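Local coordinates for acetyltransferase, GNAT family (Streptococcus pneumoniae, PDB 2I79) that transfers an acetyl group from acetyl coenzyme A to an acceptor substrate, at the interface of chains A and B. Sequence-based numbering; all coordinates share one arbitrary frame. Chains: chain A/B, Acetyltransferase, GNAT family.

The interface of chains A and B. Residues chain A 87, 123, 125, 147, 166; chain B 150-153, 166.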
ATOM      1  N   ILE A  87      -3.357   4.600 -10.417  1.00 40.66           N
ATOM      2  CA  ILE A  87      -2.744   3.327 -10.064  1.00 40.38           C
ATOM      3  C   ILE A  87      -3.735   2.420  -9.300  1.00 40.73           C
ATOM      4  O   ILE A  87      -4.198   2.767  -8.204  1.00 40.98           O
ATOM      5  CB  ILE A  87      -1.514   3.544  -9.147  1.00 40.39           C
ATOM      6  CG1 ILE A  87      -0.486   4.496  -9.796  1.00 40.33           C
ATOM      7  CG2 ILE A  87      -0.858   2.215  -8.793  1.00 40.46           C
ATOM      8  CD1 ILE A  87       0.592   4.975  -8.842  1.00 39.31           C
ATOM      9  N   ARG A 123      -2.289   2.448 -14.713  1.00 43.23           N
ATOM     10  CA  ARG A 123      -1.324   1.471 -14.217  1.00 42.74           C
ATOM     11  C   ARG A 123      -2.024   0.480 -13.274  1.00 42.03           C
ATOM     12  O   ARG A 123      -2.876   0.880 -12.450  1.00 41.49           O
ATOM     13  CB  ARG A 123      -0.145   2.164 -13.506  1.00 42.63           C
ATOM     14  CG  ARG A 123       0.665   1.212 -12.601  1.00 43.29           C
ATOM     15  CD  ARG A 123       1.794   1.869 -11.805  1.00 42.66           C
ATOM     16  NE  ARG A 123       2.956   1.470 -12.475  1.00 48.22           N
ATOM     17  CZ  ARG A 123       3.767   0.454 -12.174  1.00 46.20           C
ATOM     18  NH1 ARG A 123       3.707  -0.252 -11.067  1.00 42.42           N
ATOM     19  NH2 ARG A 123       4.743   0.237 -13.009  1.00 45.34           N
ATOM     20  N   GLN A 125      -0.823  -2.841 -10.642  1.00 42.06           N
ATOM     21  CA  GLN A 125       0.329  -3.336  -9.937  1.00 42.10           C
ATOM     22  C   GLN A 125      -0.071  -4.252  -8.789  1.00 42.94           C
ATOM     23  O   GLN A 125      -1.204  -4.190  -8.283  1.00 42.05           O
ATOM     24  CB  GLN A 125       1.145  -2.162  -9.390  1.00 42.03           C
ATOM     25  CG  GLN A 125       0.466  -1.394  -8.238  1.00 40.56           C
ATOM     26  CD  GLN A 125       1.329  -0.259  -7.711  1.00 41.57           C
ATOM     27  OE1 GLN A 125       2.216   0.233  -8.401  1.00 40.37           O
ATOM     28  NE2 GLN A 125       1.081   0.148  -6.473  1.00 38.98           N
ATOM     29  N   GLU A 147       9.209  -5.720 -11.984  1.00 41.91           N
ATOM     30  CA  GLU A 147       9.842  -4.411 -11.878  1.00 42.43           C
ATOM     31  C   GLU A 147      10.820  -4.334 -10.732  1.00 42.69           C
ATOM     32  O   GLU A 147      11.420  -3.285 -10.497  1.00 42.56           O
ATOM     33  CB  GLU A 147       8.744  -3.367 -11.642  1.00 41.89           C
ATOM     34  CG  GLU A 147       7.845  -3.247 -12.852  1.00 43.16           C
ATOM     35  CD  GLU A 147       6.558  -2.524 -12.577  1.00 44.26           C
ATOM     36  OE1 GLU A 147       6.039  -2.617 -11.434  1.00 47.67           O
ATOM     37  OE2 GLU A 147       6.073  -1.852 -13.523  1.00 46.48           O
ATOM     38  N   LEU A 166       7.734  -7.258  -7.229  1.00 41.94           N
ATOM     39  CA  LEU A 166       6.899  -6.143  -7.663  1.00 41.62           C
ATOM     40  C   LEU A 166       6.547  -6.329  -9.137  1.00 41.51           C
ATOM     41  O   LEU A 166       7.457  -6.488  -9.973  1.00 41.17           O
ATOM     42  CB  LEU A 166       7.726  -4.858  -7.561  1.00 42.18           C
ATOM     43  CG  LEU A 166       8.330  -4.472  -6.215  1.00 41.99           C
ATOM     44  CD1 LEU A 166       9.417  -3.379  -6.458  1.00 40.99           C
ATOM     45  CD2 LEU A 166       7.199  -3.996  -5.312  1.00 45.86           C
TER
ATOM     46  N   GLN B 150       9.445   1.748 -11.097  1.00 44.55           N
ATOM     47  CA  GLN B 150       8.113   1.592 -11.665  1.00 45.05           C
ATOM     48  C   GLN B 150       7.716   2.819 -12.509  1.00 45.20           C
ATOM     49  O   GLN B 150       7.763   3.974 -12.032  1.00 45.30           O
ATOM     50  CB  GLN B 150       7.105   1.321 -10.532  1.00 45.32           C
ATOM     51  CG  GLN B 150       7.396   0.031  -9.748  1.00 46.30           C
ATOM     52  CD  GLN B 150       6.335  -0.330  -8.707  1.00 45.80           C
ATOM     53  OE1 GLN B 150       5.890   0.523  -7.939  1.00 49.80           O
ATOM     54  NE2 GLN B 150       5.939  -1.606  -8.675  1.00 46.96           N
ATOM     55  N   GLU B 151       7.316   2.554 -13.753  1.00 44.90           N
ATOM     56  CA  GLU B 151       6.793   3.588 -14.660  1.00 45.27           C
ATOM     57  C   GLU B 151       5.394   4.061 -14.261  1.00 43.89           C
ATOM     58  O   GLU B 151       4.549   3.270 -13.917  1.00 42.43           O
ATOM     59  CB  GLU B 151       6.731   3.081 -16.102  1.00 45.20           C
ATOM     60  CG  GLU B 151       7.846   3.546 -16.997  1.00 47.86           C
ATOM     61  CD  GLU B 151       7.603   3.164 -18.465  1.00 48.14           C
ATOM     62  OE1 GLU B 151       7.131   4.025 -19.249  1.00 52.39           O
ATOM     63  OE2 GLU B 151       7.847   1.990 -18.816  1.00 52.46           O
ATOM     64  N   ARG B 152       5.156   5.359 -14.386  1.00 43.77           N
ATOM     65  CA  ARG B 152       3.920   5.988 -13.931  1.00 43.80           C
ATOM     66  C   ARG B 152       3.659   5.686 -12.464  1.00 43.04           C
ATOM     67  O   ARG B 152       2.531   5.428 -12.079  1.00 42.10           O
ATOM     68  CB  ARG B 152       2.719   5.549 -14.781  1.00 43.97           C
ATOM     69  CG  ARG B 152       2.939   5.605 -16.283  1.00 44.39           C
ATOM     70  CD  ARG B 152       1.610   5.391 -17.021  1.00 44.59           C
ATOM     71  NE  ARG B 152       1.776   5.436 -18.480  1.00 45.39           N
ATOM     72  CZ  ARG B 152       0.932   4.899 -19.364  1.00 45.79           C
ATOM     73  NH1 ARG B 152      -0.156   4.238 -18.975  1.00 45.20           N
ATOM     74  NH2 ARG B 152       1.199   4.991 -20.657  1.00 45.09           N
ATOM     75  N   GLY B 153       4.698   5.702 -11.637  1.00 42.92           N
ATOM     76  CA  GLY B 153       4.500   5.612 -10.192  1.00 43.53           C
ATOM     77  C   GLY B 153       3.960   6.900  -9.574  1.00 43.52           C
ATOM     78  O   GLY B 153       3.587   6.916  -8.421  1.00 43.30           O
ATOM     79  N   LEU B 166      11.528   1.921  -5.759  1.00 42.60           N
ATOM     80  CA  LEU B 166      11.223   1.366  -4.452  1.00 43.31           C
ATOM     81  C   LEU B 166      12.513   1.103  -3.706  1.00 42.90           C
ATOM     82  O   LEU B 166      13.500   0.665  -4.297  1.00 42.33           O
ATOM     83  CB  LEU B 166      10.411   0.083  -4.581  1.00 44.00           C
ATOM     84  CG  LEU B 166       9.084   0.423  -5.253  1.00 46.72           C
ATOM     85  CD1 LEU B 166       9.263   0.025  -6.735  1.00 48.12           C
ATOM     86  CD2 LEU B 166       7.933  -0.290  -4.615  1.00 47.07           C
TER
HETATM   87  O   HOH W   1       4.045   2.439  -8.288  1.00 34.51           O
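A:Leu166 and B:Leu166, the same residue in two copies of one protein, meet end-on through their methyl tips, the CD1 methyls in tight contact at 3.4 Å and the CD2 methyls also close. The pair illustrates how a small apolar contact at a two-fold interface, here plausibly that of a dimer, can be flanked by polar groups that pair across it; strands 160-170 of chain A and 161-170 of chain B supply the leucines. Outward from them, B:Gln150 lies as an extended arm across A:Arg123, A:Gln125 and A:Glu147, at about right angles to each. Its amide NE2 donates to the carboxylate OE1 of A:Glu147 at 2.9 Å in a bent bond, on the anti side and 33° out of the carboxylate plane. The other carboxylate oxygen, OE2, takes the NH2 of A:Arg123 in a short same-chain salt bridge on its syn side, and A:Arg123 NH1 meets a lone pair of A:Gln125 OE1 at 3.1 Å. These same-chain acceptors should help to fix the guanidinium's rotation. A:Gln125 OE1 also shares a water with B:Gln150 OE1, which lies 2.7 Å from that water. At the rim, A:Arg123 bends at chi3 (-105°), turning NE toward the loop after strand 145-150 of chain B. There NE donates to the backbone O of B:Glu151 at 2.8 Å, a bent bond whose acceptor is tilted from the guanidinium plane, while the CD1 methyl of A:Ile87 lies 3.6 Å from the O of B:Gly153.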